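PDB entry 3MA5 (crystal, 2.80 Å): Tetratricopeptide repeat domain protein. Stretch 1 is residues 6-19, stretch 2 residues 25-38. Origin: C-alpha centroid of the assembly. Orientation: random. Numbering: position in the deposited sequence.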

ATOM      1  N   ASP A   6      -0.730  -9.602  14.489  1.00109.31           N
ATOM      2  CA  ASP A   6      -0.719 -10.472  13.314  1.00107.18           C
ATOM      3  C   ASP A   6      -0.919  -9.689  12.010  1.00 99.83           C
ATOM      4  O   ASP A   6      -1.787  -8.816  11.929  1.00 97.40           O
ATOM      5  N   PRO A   7      -0.119  -9.995  10.971  1.00 95.56           N
ATOM      6  CA  PRO A   7      -0.207  -9.321   9.673  1.00 88.42           C
ATOM      7  C   PRO A   7      -1.630  -8.961   9.261  1.00 88.32           C
ATOM      8  O   PRO A   7      -1.964  -7.779   9.145  1.00 86.42           O
ATOM      9  N   PHE A   8      -2.482  -9.960   9.049  1.00 96.36           N
ATOM     10  CA  PHE A   8      -3.840  -9.632   8.659  1.00 87.01           C
ATOM     11  C   PHE A   8      -4.564  -8.829   9.734  1.00 87.87           C
ATOM     12  O   PHE A   8      -5.269  -7.875   9.429  1.00 89.20           O
ATOM     13  N   THR A   9      -4.404  -9.204  10.993  1.00 92.10           N
ATOM     14  CA  THR A   9      -5.114  -8.484  12.039  1.00 95.02           C
ATOM     15  C   THR A   9      -4.899  -6.975  11.925  1.00 93.96           C
ATOM     16  O   THR A   9      -5.862  -6.229  11.744  1.00 93.32           O
ATOM     17  N   ARG A  10      -3.649  -6.519  12.004  1.00 91.37           N
ATOM     18  CA  ARG A  10      -3.393  -5.085  11.896  1.00 90.69           C
ATOM     19  C   ARG A  10      -3.648  -4.540  10.498  1.00 88.57           C
ATOM     20  O   ARG A  10      -3.984  -3.372  10.339  1.00 91.52           O
ATOM     21  N   TYR A  11      -3.483  -5.366   9.478  1.00 83.52           N
ATOM     22  CA  TYR A  11      -3.787  -4.898   8.133  1.00 80.06           C
ATOM     23  C   TYR A  11      -5.277  -4.472   8.130  1.00 90.48           C
ATOM     24  O   TYR A  11      -5.612  -3.324   7.823  1.00 90.34           O
ATOM     25  N   ALA A  12      -6.162  -5.406   8.481  1.00 94.34           N
ATOM     26  CA  ALA A  12      -7.594  -5.131   8.531  1.00 90.33           C
ATOM     27  C   ALA A  12      -7.834  -3.962   9.484  1.00 91.10           C
ATOM     28  O   ALA A  12      -8.691  -3.111   9.240  1.00 92.94           O
ATOM     29  N   LEU A  13      -7.071  -3.937  10.567  1.00 86.63           N
ATOM     30  CA  LEU A  13      -7.156  -2.869  11.553  1.00 90.29           C
ATOM     31  C   LEU A  13      -6.971  -1.554  10.797  1.00 92.53           C
ATOM     32  O   LEU A  13      -7.880  -0.723  10.729  1.00 86.85           O
ATOM     33  N   ALA A  14      -5.781  -1.392  10.222  1.00 90.42           N
ATOM     34  CA  ALA A  14      -5.410  -0.214   9.444  1.00 89.20           C
ATOM     35  C   ALA A  14      -6.486   0.145   8.442  1.00 88.37           C
ATOM     36  O   ALA A  14      -6.695   1.310   8.126  1.00 95.79           O
ATOM     37  N   GLN A  15      -7.160  -0.884   7.950  1.00 87.86           N
ATOM     38  CA  GLN A  15      -8.215  -0.762   6.957  1.00 91.96           C
ATOM     39  C   GLN A  15      -9.522  -0.164   7.439  1.00 95.08           C
ATOM     40  O   GLN A  15     -10.204   0.531   6.689  1.00 93.68           O
ATOM     41  N   GLU A  16      -9.888  -0.448   8.678  1.00 95.17           N
ATOM     42  CA  GLU A  16     -11.123   0.102   9.207  1.00101.18           C
ATOM     43  C   GLU A  16     -10.890   1.596   9.411  1.00 97.32           C
ATOM     44  O   GLU A  16     -11.738   2.419   9.045  1.00104.74           O
ATOM     45  N   HIS A  17      -9.738   1.942   9.985  1.00 95.28           N
ATOM     46  CA  HIS A  17      -9.367   3.344  10.194  1.00 94.77           C
ATOM     47  C   HIS A  17      -9.607   4.119   8.903  1.00 92.43           C
ATOM     48  O   HIS A  17     -10.416   5.039   8.858  1.00 95.18           O
ATOM     49  N   LEU A  18      -8.885   3.733   7.857  1.00 86.19           N
ATOM     50  CA  LEU A  18      -9.039   4.337   6.548  1.00 91.74           C
ATOM     51  C   LEU A  18     -10.494   4.715   6.247  1.00 94.24           C
ATOM     52  O   LEU A  18     -10.759   5.809   5.746  1.00105.32           O
ATOM     53  N   LYS A  19     -11.414   3.792   6.534  1.00 97.40           N
ATOM     54  CA  LYS A  19     -12.852   3.977   6.297  1.00 99.75           C
ATOM     55  C   LYS A  19     -13.470   5.047   7.181  1.00100.23           C
ATOM     56  O   LYS A  19     -14.349   5.806   6.745  1.00 95.24           O
ATOM     57  N   ARG A  25      -3.503   7.198  11.448  1.00 92.53           N
ATOM     58  CA  ARG A  25      -3.372   5.913  12.135  1.00 90.93           C
ATOM     59  C   ARG A  25      -3.211   4.804  11.106  1.00 84.54           C
ATOM     60  O   ARG A  25      -2.371   3.919  11.265  1.00 80.15           O
ATOM     61  N   ALA A  26      -4.021   4.854  10.053  1.00 81.15           N
ATOM     62  CA  ALA A  26      -3.922   3.871   8.990  1.00 78.60           C
ATOM     63  C   ALA A  26      -2.482   3.878   8.467  1.00 80.48           C
ATOM     64  O   ALA A  26      -1.864   2.819   8.332  1.00 83.47           O
ATOM     65  N   LEU A  27      -1.938   5.066   8.189  1.00 83.51           N
ATOM     66  CA  LEU A  27      -0.573   5.169   7.673  1.00 78.97           C
ATOM     67  C   LEU A  27       0.498   4.613   8.606  1.00 79.38           C
ATOM     68  O   LEU A  27       1.416   3.939   8.156  1.00 79.00           O
ATOM     69  N   ALA A  28       0.388   4.902   9.897  1.00 78.00           N
ATOM     70  CA  ALA A  28       1.339   4.394  10.880  1.00 73.74           C
ATOM     71  C   ALA A  28       1.433   2.882  10.703  1.00 80.89           C
ATOM     72  O   ALA A  28       2.482   2.344  10.356  1.00 81.75           O
ATOM     73  N   LEU A  29       0.318   2.204  10.935  1.00 80.64           N
ATOM     74  CA  LEU A  29       0.242   0.757  10.800  1.00 80.50           C
ATOM     75  C   LEU A  29       0.801   0.258   9.462  1.00 81.48           C
ATOM     76  O   LEU A  29       1.628  -0.655   9.431  1.00 80.94           O
ATOM     77  N   PHE A  30       0.355   0.856   8.358  1.00 77.31           N
ATOM     78  CA  PHE A  30       0.819   0.436   7.038  1.00 74.31           C
ATOM     79  C   PHE A  30       2.339   0.451   6.880  1.00 75.21           C
ATOM     80  O   PHE A  30       2.921  -0.521   6.398  1.00 76.52           O
ATOM     81  N   GLU A  31       2.969   1.553   7.277  1.00 81.49           N
ATOM     82  CA  GLU A  31       4.418   1.706   7.151  1.00 81.28           C
ATOM     83  C   GLU A  31       5.149   0.666   7.964  1.00 81.18           C
ATOM     84  O   GLU A  31       6.164   0.116   7.523  1.00 79.53           O
ATOM     85  N   GLU A  32       4.618   0.416   9.155  1.00 79.57           N
ATOM     86  CA  GLU A  32       5.157  -0.554  10.100  1.00 82.51           C
ATOM     87  C   GLU A  32       5.109  -1.952   9.465  1.00 86.21           C
ATOM     88  O   GLU A  32       6.112  -2.669   9.398  1.00 84.39           O
ATOM     89  N   LEU A  33       3.923  -2.310   8.987  1.00 82.91           N
ATOM     90  CA  LEU A  33       3.674  -3.578   8.318  1.00 79.05           C
ATOM     91  C   LEU A  33       4.619  -3.800   7.177  1.00 80.27           C
ATOM     92  O   LEU A  33       5.081  -4.900   6.953  1.00 85.91           O
ATOM     93  N   VAL A  34       4.868  -2.751   6.415  1.00 76.07           N
ATOM     94  CA  VAL A  34       5.743  -2.871   5.274  1.00 74.82           C
ATOM     95  C   VAL A  34       7.189  -3.217   5.635  1.00 84.60           C
ATOM     96  O   VAL A  34       7.906  -3.817   4.833  1.00 88.90           O
ATOM     97  N   GLU A  35       7.622  -2.865   6.841  1.00 87.64           N
ATOM     98  CA  GLU A  35       8.985  -3.177   7.234  1.00 87.14           C
ATOM     99  C   GLU A  35       9.072  -4.426   8.106  1.00 86.89           C
ATOM    100  O   GLU A  35      10.083  -5.130   8.077  1.00 89.70           O
ATOM    101  N   THR A  36       8.018  -4.719   8.867  1.00 80.51           N
ATOM    102  CA  THR A  36       8.016  -5.915   9.700  1.00 82.48           C
ATOM    103  C   THR A  36       7.734  -7.141   8.842  1.00 80.36           C
ATOM    104  O   THR A  36       8.455  -8.124   8.900  1.00 83.61           O
ATOM    105  N   ASP A  37       6.689  -7.063   8.032  1.00 81.28           N
ATOM    106  CA  ASP A  37       6.288  -8.144   7.133  1.00 81.74           C
ATOM    107  C   ASP A  37       6.314  -7.578   5.712  1.00 80.44           C
ATOM    108  O   ASP A  37       5.263  -7.306   5.126  1.00 77.45           O
ATOM    109  N   PRO A  38       7.513  -7.404   5.139  1.00 79.63           N
ATOM    110  CA  PRO A  38       7.635  -6.858   3.787  1.00 81.16           C
ATOM    111  C   PRO A  38       7.022  -7.655   2.643  1.00 78.87           C
ATOM    112  O   PRO A  38       6.664  -7.066   1.625  1.00 79.73           O
TER

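How does the contact begin at the start of the first helix? The helices of 7-19 and 25-36 run nearly antiparallel, at 155°, so the start of one meets the end of the other. Asp6, at the N-cap position, has its CA-to-CB bond pointing away. Pro7 lies sideways to the partner, its ring puckered C-gamma exo; its CG comes 3.5 Å from OD1 of Asp37, and its carbonyl O lies 4.0 Å from CD2 of Leu33. Phe8 points away and Thr9 is out of reach.

What does Arg10 do with its long side chain? It points toward the second helix as a knob among Leu29, Glu32, Leu33 and Thr36, with chi1, chi2 and chi3 all between wells. Three oxygens lie at the edge of its guanidinium, near its plane: NH2 of Arg10 donates a hydrogen bond to OG1 of Thr36 (2.9 Å), NE forms a salt bridge with OE1 of Glu32 (3.6 Å), and NH1 forms another with OD2 of Asp37 (3.5 Å). One face of the group is covered by CD2 of Leu33, 3.7 Å from NH1 of Arg10, so two carboxylates and a hydroxyl lie at the edge while a methyl packs against one face. Thr36 is p, Glu32 t and Asp37 m at chi1; chi1 of Leu33 (-99°) lies between wells, with chi2 t.

Where do the helices come closest? Tyr11 (chi1 t) sets its CB 4.0 Å from CD1 of Leu33, and its ring edge also faces that methyl. Ala12 points away. Leu13 (chi1 t) meets Leu29, its CG 4.0 Å from CD1 of Leu29. The CA-to-CB bond of Ala14 points toward the second stretch, and its small side chain accompanies a CA-CA distance of just 4.4 Å to Ala26. CB of Ala14 lies 3.6 Å from CD1 of Leu29, a leucine in the m, t rotamer that fits among Arg10, Leu13, Ala14 and His17. CB of Ala14 also sits over the face of the Phe30 ring (chi1 m), 4.0 Å from its centroid, in a CH-pi contact.

What closes the far end? The CA-to-CB bond of Gln15 points away, though the end of its side chain comes nearer, and Glu16 is out of reach. His17 (chi1 m) points toward the second helix: CG of Arg25 lies over one face of its ring, 3.4 Å from the centroid, while CD1 of Leu29 approaches the ring edge, 4.0 Å from CD2 of His17. Leu18 (chi1 -96°, between wells; chi2 t) starts sideways, but its end comes nearer, placing CG 3.8 Å from CB of Ala26 and CD1 3.8 Å from CE2 of Phe30, at that ring's edge. Lys19 is out of reach.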

ATOM      1  CB  ASP A   6      -1.819 -11.524  13.465  1.00101.33           C
ATOM      2  CG  ASP A   6      -1.863 -12.489  12.309  1.00104.60           C
ATOM      3  OD1 ASP A   6      -0.815 -13.107  12.018  1.00110.69           O
ATOM      4  OD2 ASP A   6      -2.947 -12.629  11.698  1.00106.94           O
ATOM      5  CB  PRO A   7       0.441 -10.315   8.732  1.00 89.07           C
ATOM      6  CG  PRO A   7       1.546 -10.841   9.563  1.00 94.54           C
ATOM      7  CD  PRO A   7       0.935 -11.023  10.948  1.00 95.58           C
ATOM      8  CB  PHE A   8      -4.677 -10.876   8.348  1.00 83.83           C
ATOM      9  CG  PHE A   8      -6.127 -10.555   8.034  1.00 95.58           C
ATOM     10  CD1 PHE A   8      -6.486  -9.970   6.816  1.00 90.75           C
ATOM     11  CD2 PHE A   8      -7.114 -10.735   8.999  1.00 94.13           C
ATOM     12  CE1 PHE A   8      -7.802  -9.567   6.570  1.00 85.51           C
ATOM     13  CE2 PHE A   8      -8.425 -10.336   8.763  1.00 89.25           C
ATOM     14  CZ  PHE A   8      -8.772  -9.746   7.548  1.00 88.89           C
ATOM     15  CB  THR A   9      -4.720  -9.008  13.445  1.00102.49           C
ATOM     16  OG1 THR A   9      -5.257 -10.328  13.624  1.00106.95           O
ATOM     17  CG2 THR A   9      -5.259  -8.101  14.542  1.00102.49           C
ATOM     18  CB  ARG A  10      -1.977  -4.717  12.373  1.00 93.96           C
ATOM     19  CG  ARG A  10      -0.934  -5.799  12.282  1.00 94.97           C
ATOM     20  CD  ARG A  10       0.021  -5.664  13.453  1.00 94.61           C
ATOM     21  NE  ARG A  10       1.329  -5.180  13.042  1.00 89.07           N
ATOM     22  CZ  ARG A  10       2.210  -5.908  12.371  1.00 90.45           C
ATOM     23  NH1 ARG A  10       1.917  -7.161  12.038  1.00 96.29           N
ATOM     24  NH2 ARG A  10       3.381  -5.386  12.032  1.00 90.04           N
ATOM     25  CB  TYR A  11      -3.560  -6.016   7.114  1.00 79.63           C
ATOM     26  CG  TYR A  11      -4.140  -5.718   5.755  1.00 83.83           C
ATOM     27  CD1 TYR A  11      -3.380  -5.091   4.769  1.00 83.73           C
ATOM     28  CD2 TYR A  11      -5.460  -6.037   5.464  1.00 80.63           C
ATOM     29  CE1 TYR A  11      -3.918  -4.797   3.521  1.00 85.47           C
ATOM     30  CE2 TYR A  11      -6.014  -5.742   4.223  1.00 84.49           C
ATOM     31  CZ  TYR A  11      -5.236  -5.121   3.256  1.00 87.60           C
ATOM     32  OH  TYR A  11      -5.766  -4.834   2.023  1.00 87.86           O
ATOM     33  CB  ALA A  12      -8.361  -6.377   9.003  1.00 86.55           C
ATOM     34  CB  LEU A  13      -6.026  -3.035  12.568  1.00 97.04           C
ATOM     35  CG  LEU A  13      -5.987  -2.311  13.914  1.00 96.74           C
ATOM     36  CD1 LEU A  13      -6.917  -1.122  13.921  1.00 92.01           C
ATOM     37  CD2 LEU A  13      -6.373  -3.305  14.989  1.00105.12           C
ATOM     38  CB  ALA A  14      -4.120  -0.481   8.705  1.00 85.41           C
ATOM     39  CB  GLN A  15      -8.485  -2.132   6.371  1.00 95.88           C
ATOM     40  CG  GLN A  15      -7.523  -2.536   5.279  1.00 92.01           C
ATOM     41  CD  GLN A  15      -8.085  -2.230   3.911  1.00 92.00           C
ATOM     42  OE1 GLN A  15      -7.905  -1.133   3.384  1.00 98.68           O
ATOM     43  NE2 GLN A  15      -8.803  -3.196   3.338  1.00 88.66           N
ATOM     44  CB  GLU A  16     -11.508  -0.578  10.531  1.00108.19           C
ATOM     45  CG  GLU A  16     -11.905  -2.063  10.475  1.00104.79           C
ATOM     46  CD  GLU A  16     -13.070  -2.349   9.531  1.00114.79           C
ATOM     47  OE1 GLU A  16     -13.700  -1.389   9.024  1.00113.45           O
ATOM     48  OE2 GLU A  16     -13.350  -3.549   9.300  1.00111.84           O
ATOM     49  CB  HIS A  17      -7.896   3.450  10.577  1.00 88.76           C
ATOM     50  CG  HIS A  17      -7.621   3.073  11.993  1.00 89.54           C
ATOM     51  ND1 HIS A  17      -8.265   3.668  13.056  1.00 93.91           N
ATOM     52  CD2 HIS A  17      -6.760   2.175  12.533  1.00 88.83           C
ATOM     53  CE1 HIS A  17      -7.815   3.155  14.188  1.00 98.64           C
ATOM     54  NE2 HIS A  17      -6.900   2.247  13.895  1.00 93.10           N
ATOM     55  CB  LEU A  18      -8.569   3.360   5.479  1.00 96.05           C
ATOM     56  CG  LEU A  18      -7.152   3.497   4.957  1.00 92.04           C
ATOM     57  CD1 LEU A  18      -6.962   2.537   3.791  1.00 92.74           C
ATOM     58  CD2 LEU A  18      -6.923   4.924   4.510  1.00 90.49           C
ATOM     59  CB  LYS A  19     -13.601   2.664   6.526  1.00105.48           C
ATOM     60  CG  LYS A  19     -13.309   1.604   5.484  1.00108.09           C
ATOM     61  CD  LYS A  19     -13.950   0.278   5.860  1.00112.71           C
ATOM     62  CE  LYS A  19     -13.678  -0.791   4.799  1.00110.73           C
ATOM     63  NZ  LYS A  19     -13.989  -2.158   5.323  1.00118.52           N
ATOM     64  CB  ARG A  25      -4.599   5.650  13.007  1.00 90.69           C
ATOM     65  CG  ARG A  25      -4.518   4.387  13.839  1.00 96.89           C
ATOM     66  CD  ARG A  25      -3.164   4.220  14.528  1.00101.51           C
ATOM     67  NE  ARG A  25      -3.158   3.008  15.349  1.00105.39           N
ATOM     68  CZ  ARG A  25      -2.071   2.443  15.865  1.00107.29           C
ATOM     69  NH1 ARG A  25      -0.868   2.969  15.656  1.00 96.70           N
ATOM     70  NH2 ARG A  25      -2.191   1.336  16.590  1.00104.41           N
ATOM     71  CB  ALA A  26      -4.883   4.213   7.868  1.00 78.77           C
ATOM     72  CB  LEU A  27      -0.231   6.614   7.311  1.00 78.28           C
ATOM     73  CG  LEU A  27       1.249   6.792   6.943  1.00 76.96           C
ATOM     74  CD1 LEU A  27       1.423   7.258   5.507  1.00 73.06           C
ATOM     75  CD2 LEU A  27       1.855   7.775   7.893  1.00 76.91           C
ATOM     76  CB  ALA A  28       0.857   4.725  12.291  1.00 76.16           C
ATOM     77  CB  LEU A  29      -1.216   0.296  10.949  1.00 82.77           C
ATOM     78  CG  LEU A  29      -1.865   0.404  12.334  1.00 87.28           C
ATOM     79  CD1 LEU A  29      -3.358   0.162  12.212  1.00 91.41           C
ATOM     80  CD2 LEU A  29      -1.237  -0.596  13.287  1.00 89.63           C
ATOM     81  CB  PHE A  30       0.185   1.301   5.934  1.00 73.27           C
ATOM     82  CG  PHE A  30      -1.212   0.892   5.569  1.00 74.75           C
ATOM     83  CD1 PHE A  30      -1.569  -0.457   5.498  1.00 81.14           C
ATOM     84  CD2 PHE A  30      -2.174   1.850   5.275  1.00 79.50           C
ATOM     85  CE1 PHE A  30      -2.866  -0.842   5.139  1.00 73.16           C
ATOM     86  CE2 PHE A  30      -3.476   1.475   4.916  1.00 81.78           C
ATOM     87  CZ  PHE A  30      -3.816   0.129   4.848  1.00 77.56           C
ATOM     88  CB  GLU A  31       4.851   3.103   7.604  1.00 78.76           C
ATOM     89  CG  GLU A  31       5.222   4.036   6.464  1.00 81.16           C
ATOM     90  CD  GLU A  31       5.155   5.498   6.875  1.00 85.09           C
ATOM     91  OE1 GLU A  31       5.526   5.791   8.028  1.00 81.91           O
ATOM     92  OE2 GLU A  31       4.740   6.351   6.054  1.00 80.75           O
ATOM     93  CB  GLU A  32       4.289  -0.481  11.342  1.00 80.08           C
ATOM     94  CG  GLU A  32       4.646  -1.374  12.480  1.00 85.95           C
ATOM     95  CD  GLU A  32       3.515  -1.383  13.495  1.00102.64           C
ATOM     96  OE1 GLU A  32       2.390  -1.784  13.091  1.00104.17           O
ATOM     97  OE2 GLU A  32       3.733  -0.983  14.670  1.00105.40           O
ATOM     98  CB  LEU A  33       2.284  -3.589   7.724  1.00 83.24           C
ATOM     99  CG  LEU A  33       1.164  -4.279   8.465  1.00 80.83           C
ATOM    100  CD1 LEU A  33      -0.094  -4.096   7.653  1.00 79.95           C
ATOM    101  CD2 LEU A  33       1.490  -5.743   8.650  1.00 78.54           C
ATOM    102  CB  VAL A  34       5.669  -1.602   4.413  1.00 78.88           C
ATOM    103  CG1 VAL A  34       6.900  -1.459   3.558  1.00 75.88           C
ATOM    104  CG2 VAL A  34       4.457  -1.702   3.503  1.00 81.63           C
ATOM    105  CB  GLU A  35       9.648  -1.961   7.907  1.00 87.42           C
ATOM    106  CG  GLU A  35       8.836  -1.272   8.980  1.00 94.76           C
ATOM    107  CD  GLU A  35       9.320   0.159   9.258  1.00105.14           C
ATOM    108  OE1 GLU A  35      10.232   0.633   8.534  1.00104.81           O
ATOM    109  OE2 GLU A  35       8.781   0.810  10.196  1.00101.79           O
ATOM    110  CB  THR A  36       6.968  -5.835  10.841  1.00 84.23           C
ATOM    111  OG1 THR A  36       5.664  -5.594  10.305  1.00 85.55           O
ATOM    112  CG2 THR A  36       7.336  -4.727  11.809  1.00 81.61           C
ATOM    113  CB  ASP A  37       4.871  -8.604   7.476  1.00 84.65           C
ATOM    114  CG  ASP A  37       4.728  -8.976   8.910  1.00 92.13           C
ATOM    115  OD1 ASP A  37       4.943 -10.149   9.241  1.00 95.22           O
ATOM    116  OD2 ASP A  37       4.417  -8.085   9.716  1.00 90.65           O
ATOM    117  CB  PRO A  38       9.139  -6.663   3.626  1.00 76.34           C
ATOM    118  CG  PRO A  38       9.690  -7.732   4.448  1.00 79.04           C
ATOM    119  CD  PRO A  38       8.838  -7.716   5.687  1.00 78.45           C
TER